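Long-range contacts in cortical-lytic enzyme (Clostridium perfringens, PDB 5JIP), which probably hydrolyses the peptidoglycan of the spore cortex as a family 25 muramidase during germination: residues A[238-243]-A[314-319]; A[263-268]-A[297-302]. One frame throughout, in Å; residues are numbered along the deposited sequence.

Contact 1 of 2, residues A[238-243]-A[314-319]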
# COMPACT_ATOMS: atom_id res chain seq x y z
N LEU A 238 5.50 -5.38 19.67
CA LEU A 238 5.15 -6.66 19.10
C LEU A 238 4.91 -7.66 20.23
O LEU A 238 5.67 -7.72 21.19
CB LEU A 238 6.26 -7.17 18.19
CG LEU A 238 5.98 -8.50 17.48
CD1 LEU A 238 4.77 -8.38 16.53
CD2 LEU A 238 7.25 -8.99 16.75
N ASN A 239 3.87 -8.46 20.08
CA ASN A 239 3.47 -9.42 21.10
C ASN A 239 2.75 -10.56 20.42
O ASN A 239 2.07 -10.37 19.42
CB ASN A 239 2.55 -8.78 22.15
CG ASN A 239 2.15 -9.76 23.23
OD1 ASN A 239 2.99 -10.36 23.89
ND2 ASN A 239 0.84 -9.95 23.40
N ALA A 240 2.92 -11.76 20.96
CA ALA A 240 2.26 -12.92 20.40
C ALA A 240 2.02 -13.94 21.50
O ALA A 240 2.76 -14.00 22.48
CB ALA A 240 3.11 -13.57 19.29
N TYR A 241 0.99 -14.77 21.29
CA TYR A 241 0.72 -15.90 22.17
C TYR A 241 0.09 -17.00 21.33
O TYR A 241 -0.50 -16.75 20.28
CB TYR A 241 -0.17 -15.50 23.36
CG TYR A 241 -1.60 -15.11 23.01
CD1 TYR A 241 -2.60 -16.06 22.88
CD2 TYR A 241 -1.94 -13.77 22.83
CE1 TYR A 241 -3.90 -15.70 22.57
CE2 TYR A 241 -3.24 -13.39 22.51
CZ TYR A 241 -4.21 -14.37 22.39
OH TYR A 241 -5.50 -14.01 22.08
N ILE A 242 0.23 -18.24 21.82
CA ILE A 242 -0.35 -19.42 21.17
C ILE A 242 -1.55 -19.87 21.99
O ILE A 242 -1.47 -19.99 23.21
CB ILE A 242 0.68 -20.54 21.03
CG1 ILE A 242 1.82 -20.08 20.12
CG2 ILE A 242 0.04 -21.78 20.47
CD1 ILE A 242 2.85 -21.15 19.78
N SER A 243 -2.65 -20.12 21.31
CA SER A 243 -3.84 -20.69 21.93
C SER A 243 -4.51 -21.57 20.90
O SER A 243 -4.67 -21.17 19.74
CB SER A 243 -4.80 -19.60 22.43
OG SER A 243 -5.91 -20.16 23.11
N THR A 314 11.37 -6.46 13.68
CA THR A 314 11.15 -6.69 15.09
C THR A 314 10.71 -8.13 15.30
O THR A 314 9.93 -8.68 14.52
CB THR A 314 10.09 -5.73 15.62
OG1 THR A 314 10.51 -4.38 15.40
CG2 THR A 314 9.84 -5.95 17.10
N GLU A 315 11.23 -8.75 16.36
CA GLU A 315 11.05 -10.17 16.62
C GLU A 315 10.36 -10.38 17.97
O GLU A 315 10.53 -9.58 18.90
CB GLU A 315 12.37 -10.94 16.72
CG GLU A 315 13.19 -10.98 15.51
CD GLU A 315 14.49 -11.71 15.79
OE1 GLU A 315 14.71 -12.14 16.95
OE2 GLU A 315 15.29 -11.87 14.84
N TYR A 316 9.63 -11.49 18.06
CA TYR A 316 9.06 -11.95 19.31
C TYR A 316 9.19 -13.47 19.33
O TYR A 316 8.65 -14.14 18.44
CB TYR A 316 7.60 -11.51 19.45
CG TYR A 316 7.03 -11.85 20.80
CD1 TYR A 316 6.53 -13.11 21.06
CD2 TYR A 316 7.01 -10.92 21.81
CE1 TYR A 316 6.02 -13.44 22.31
CE2 TYR A 316 6.50 -11.22 23.05
CZ TYR A 316 6.00 -12.49 23.30
OH TYR A 316 5.50 -12.82 24.54
N ILE A 317 9.90 -14.02 20.32
CA ILE A 317 10.17 -15.45 20.40
C ILE A 317 9.15 -16.09 21.33
O ILE A 317 9.09 -15.74 22.51
CB ILE A 317 11.59 -15.75 20.89
CG1 ILE A 317 12.63 -15.00 20.05
CG2 ILE A 317 11.85 -17.25 20.86
CD1 ILE A 317 12.55 -15.29 18.59
N LEU A 318 8.39 -17.05 20.80
CA LEU A 318 7.49 -17.89 21.58
C LEU A 318 8.22 -19.15 22.02
O LEU A 318 8.63 -19.95 21.17
CB LEU A 318 6.27 -18.30 20.76
CG LEU A 318 5.37 -17.16 20.33
CD1 LEU A 318 4.67 -17.53 19.03
CD2 LEU A 318 4.36 -16.90 21.42
N ASP A 319 8.34 -19.34 23.34
CA ASP A 319 9.09 -20.47 23.88
C ASP A 319 8.53 -21.80 23.39
O ASP A 319 9.29 -22.71 23.06
CB ASP A 319 9.06 -20.41 25.41
CG ASP A 319 10.00 -19.36 25.96
OD1 ASP A 319 11.02 -19.09 25.29
OD2 ASP A 319 9.72 -18.81 27.05
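Leu238 and Tyr316 both carry CG anti to their backbone N (chi1 -177° and -174°), and these torsions send a leucine branch and a phenol ring across the gap between two strands. The setting is the C-terminal beta sandwich, whose strand order matches a fibronectin type III fold: 239-243 borders the three-stranded sheet, 314-318 the four-stranded one. The two run roughly parallel, their axes 25° apart and 7.2 Å at closest approach. That spacing is too wide for backbone pairing, so the edges are joined by side chains.

Tyr316 is the broad element. Its ring lies flat beneath the backbone of 239-240, with Asn239 CA 4.2 Å from the ring centroid in a CH-pi contact over the face. Ala240 N sits above the middle of the same face. This buried nitrogen has no hydrogen-bonding partner in the model, so the aromatic surface is what it meets. The amide of Asn239 runs alongside the phenol, pointing the same way and nearly perpendicular to the ring; its ND2 bonds to Asn250 OD1 in its own sheet.

Apolar contacts continue along the strands before and after Tyr316. Leu238 crosses Tyr316 obliquely, its CD2 branch reaching CB of Tyr316 at 3.7 Å, while Leu238 CB meets Thr314 CG2 at 3.9 Å. The hydroxyl of Thr314 bonds to Val235 O instead. Ala240 CB touches Tyr316 CD1 at 3.9 Å. Further along, Leu318 holds CG anti to its carbonyl carbon, and its two methyls divide the work. CD2 lies 4.1 Å from Ala240 CB, whereas CD1 turns to Ile242, where it comes 4.0 Å from CG1.

Contact 2 of 2, residues A[263-268]-A[297-302]; sequences NVFVND and KISIEA
Val264 and Ile300 cross obliquely on the sandwich-core face of the sheet, methyl to methyl, with Val264 CG2 3.7 Å from Ile300 CD1. Two residues along each strand, Val266 CG2 lies beside Ile298 CD1 at 3.8 Å. Both are non-hydrogen-bonded antiparallel pairs between the two central strands of the fibronectin-like four-stranded layer. The alternate pairs, Asn263 with Glu301 and Phe265 with Ser299, each close two backbone hydrogen bonds and turn their side chains to the opposite face.

There the Phe265 ring presents its edge to Glu301, CZ standing 3.8 Å from OE2 in the ring plane. That oxygen also takes a straight bond from Asn263 ND2 (3.1 Å, 175°) on its anti lone pair, while OE1 pairs with Arg313 and Arg143. Asn263 OD1 meets Thr273, and its ND2 reaches Thr273 of the second subunit.

At the strand end, Asn267 N bonds to Lys297 O, and Asn267 OD1 receives Lys297 N at 2.9 Å from above its carbonyl plane. The lysine chain, bent at chi3, brings NZ into a salt bridge with Asp268 OD1 (2.8 Å), on its syn lone pair. Two waters link this turn to Ser299 OG. Glu301 is probably ionised, its negative charge probably offset by the two arginines in a buried polar network that extends to the subunit interface.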
# COMPACT_ATOMS: atom_id res chain seq x y z
N ASN A 263 4.24 -6.90 6.67
CA ASN A 263 4.40 -8.32 6.43
C ASN A 263 4.83 -8.99 7.73
O ASN A 263 5.72 -8.50 8.43
CB ASN A 263 5.46 -8.60 5.36
CG ASN A 263 5.04 -8.14 3.98
OD1 ASN A 263 3.87 -8.25 3.60
ND2 ASN A 263 5.98 -7.56 3.25
N VAL A 264 4.22 -10.14 8.01
CA VAL A 264 4.49 -10.94 9.21
C VAL A 264 5.04 -12.29 8.80
O VAL A 264 4.62 -12.87 7.79
CB VAL A 264 3.22 -11.11 10.07
CG1 VAL A 264 3.47 -12.02 11.26
CG2 VAL A 264 2.73 -9.73 10.53
N PHE A 265 5.98 -12.79 9.60
CA PHE A 265 6.69 -14.02 9.29
C PHE A 265 6.74 -14.94 10.51
O PHE A 265 6.86 -14.47 11.65
CB PHE A 265 8.11 -13.72 8.86
CG PHE A 265 8.19 -12.81 7.65
CD1 PHE A 265 8.15 -11.42 7.79
CD2 PHE A 265 8.31 -13.35 6.37
CE1 PHE A 265 8.23 -10.59 6.67
CE2 PHE A 265 8.38 -12.53 5.24
CZ PHE A 265 8.35 -11.15 5.39
N VAL A 266 6.67 -16.25 10.24
CA VAL A 266 6.85 -17.29 11.25
C VAL A 266 8.09 -18.09 10.87
O VAL A 266 8.13 -18.71 9.79
CB VAL A 266 5.62 -18.21 11.35
CG1 VAL A 266 5.91 -19.36 12.33
CG2 VAL A 266 4.37 -17.44 11.75
N ASN A 267 9.10 -18.07 11.74
CA ASN A 267 10.39 -18.66 11.43
C ASN A 267 10.80 -18.26 10.01
O ASN A 267 11.22 -19.11 9.22
CB ASN A 267 10.34 -20.18 11.57
CG ASN A 267 10.07 -20.65 13.00
OD1 ASN A 267 10.42 -19.97 13.97
ND2 ASN A 267 9.45 -21.80 13.12
N ASP A 268 10.65 -16.98 9.67
CA ASP A 268 11.08 -16.40 8.40
C ASP A 268 10.24 -16.83 7.22
O ASP A 268 10.54 -16.43 6.07
CB ASP A 268 12.56 -16.71 8.10
CG ASP A 268 13.51 -16.15 9.16
OD1 ASP A 268 13.23 -15.06 9.71
OD2 ASP A 268 14.53 -16.80 9.47
N LYS A 297 9.81 -18.11 16.10
CA LYS A 297 10.14 -16.71 15.88
C LYS A 297 9.04 -16.03 15.08
O LYS A 297 8.76 -16.41 13.92
CB LYS A 297 11.48 -16.54 15.16
CG LYS A 297 11.85 -15.05 15.06
CD LYS A 297 13.22 -14.79 14.40
CE LYS A 297 13.22 -15.23 12.97
NZ LYS A 297 14.34 -14.58 12.22
N ILE A 298 8.44 -15.02 15.68
CA ILE A 298 7.51 -14.14 15.00
C ILE A 298 8.28 -12.87 14.65
O ILE A 298 8.97 -12.30 15.51
CB ILE A 298 6.29 -13.83 15.88
CG1 ILE A 298 5.59 -15.12 16.35
CG2 ILE A 298 5.32 -12.92 15.13
CD1 ILE A 298 4.98 -15.99 15.23
N SER A 299 8.19 -12.42 13.40
CA SER A 299 8.85 -11.18 13.02
C SER A 299 7.94 -10.38 12.10
O SER A 299 7.03 -10.91 11.45
CB SER A 299 10.20 -11.43 12.34
OG SER A 299 10.02 -12.22 11.20
N ILE A 300 8.22 -9.08 12.01
CA ILE A 300 7.35 -8.20 11.26
C ILE A 300 8.17 -7.05 10.68
O ILE A 300 9.16 -6.61 11.26
CB ILE A 300 6.22 -7.69 12.17
CG1 ILE A 300 5.13 -6.97 11.36
CG2 ILE A 300 6.80 -6.78 13.27
CD1 ILE A 300 3.90 -6.61 12.15
N GLU A 301 7.71 -6.56 9.52
CA GLU A 301 8.23 -5.35 8.91
C GLU A 301 7.06 -4.47 8.46
O GLU A 301 6.04 -4.96 7.96
CB GLU A 301 9.14 -5.67 7.71
CG GLU A 301 8.39 -6.36 6.53
CD GLU A 301 9.32 -6.97 5.50
OE1 GLU A 301 10.56 -6.98 5.72
OE2 GLU A 301 8.80 -7.45 4.45
N ALA A 302 7.22 -3.16 8.65
CA ALA A 302 6.33 -2.21 8.00
C ALA A 302 6.84 -1.92 6.59
O ALA A 302 8.02 -2.11 6.28
CB ALA A 302 6.25 -0.92 8.81
O HOH W 1 9.89 -15.03 11.70
O HOH W 2 12.34 -12.47 9.76

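How the contacts relate
The two contacts lie about 10 Å apart, centre to centre, in the C-terminal beta sandwich, and they illustrate its two ways of joining strands. Contact 2 pairs neighbours within the four-stranded sheet; contact 1 brings that sheet's outer strand, 314-318, against strand 239-243 of the three-stranded sheet. In sequence, contact 2 is nested between the halves of contact 1. Strands 296-304 and 314-318 follow one another in the chain and lie side by side, and probable backbone hydrogen bonds from Tyr316 N to Ile298 O and from Ile300 N to Thr314 O couple the contacts directly. First and last strands of the domain thus meet, closing one side of the sandwich.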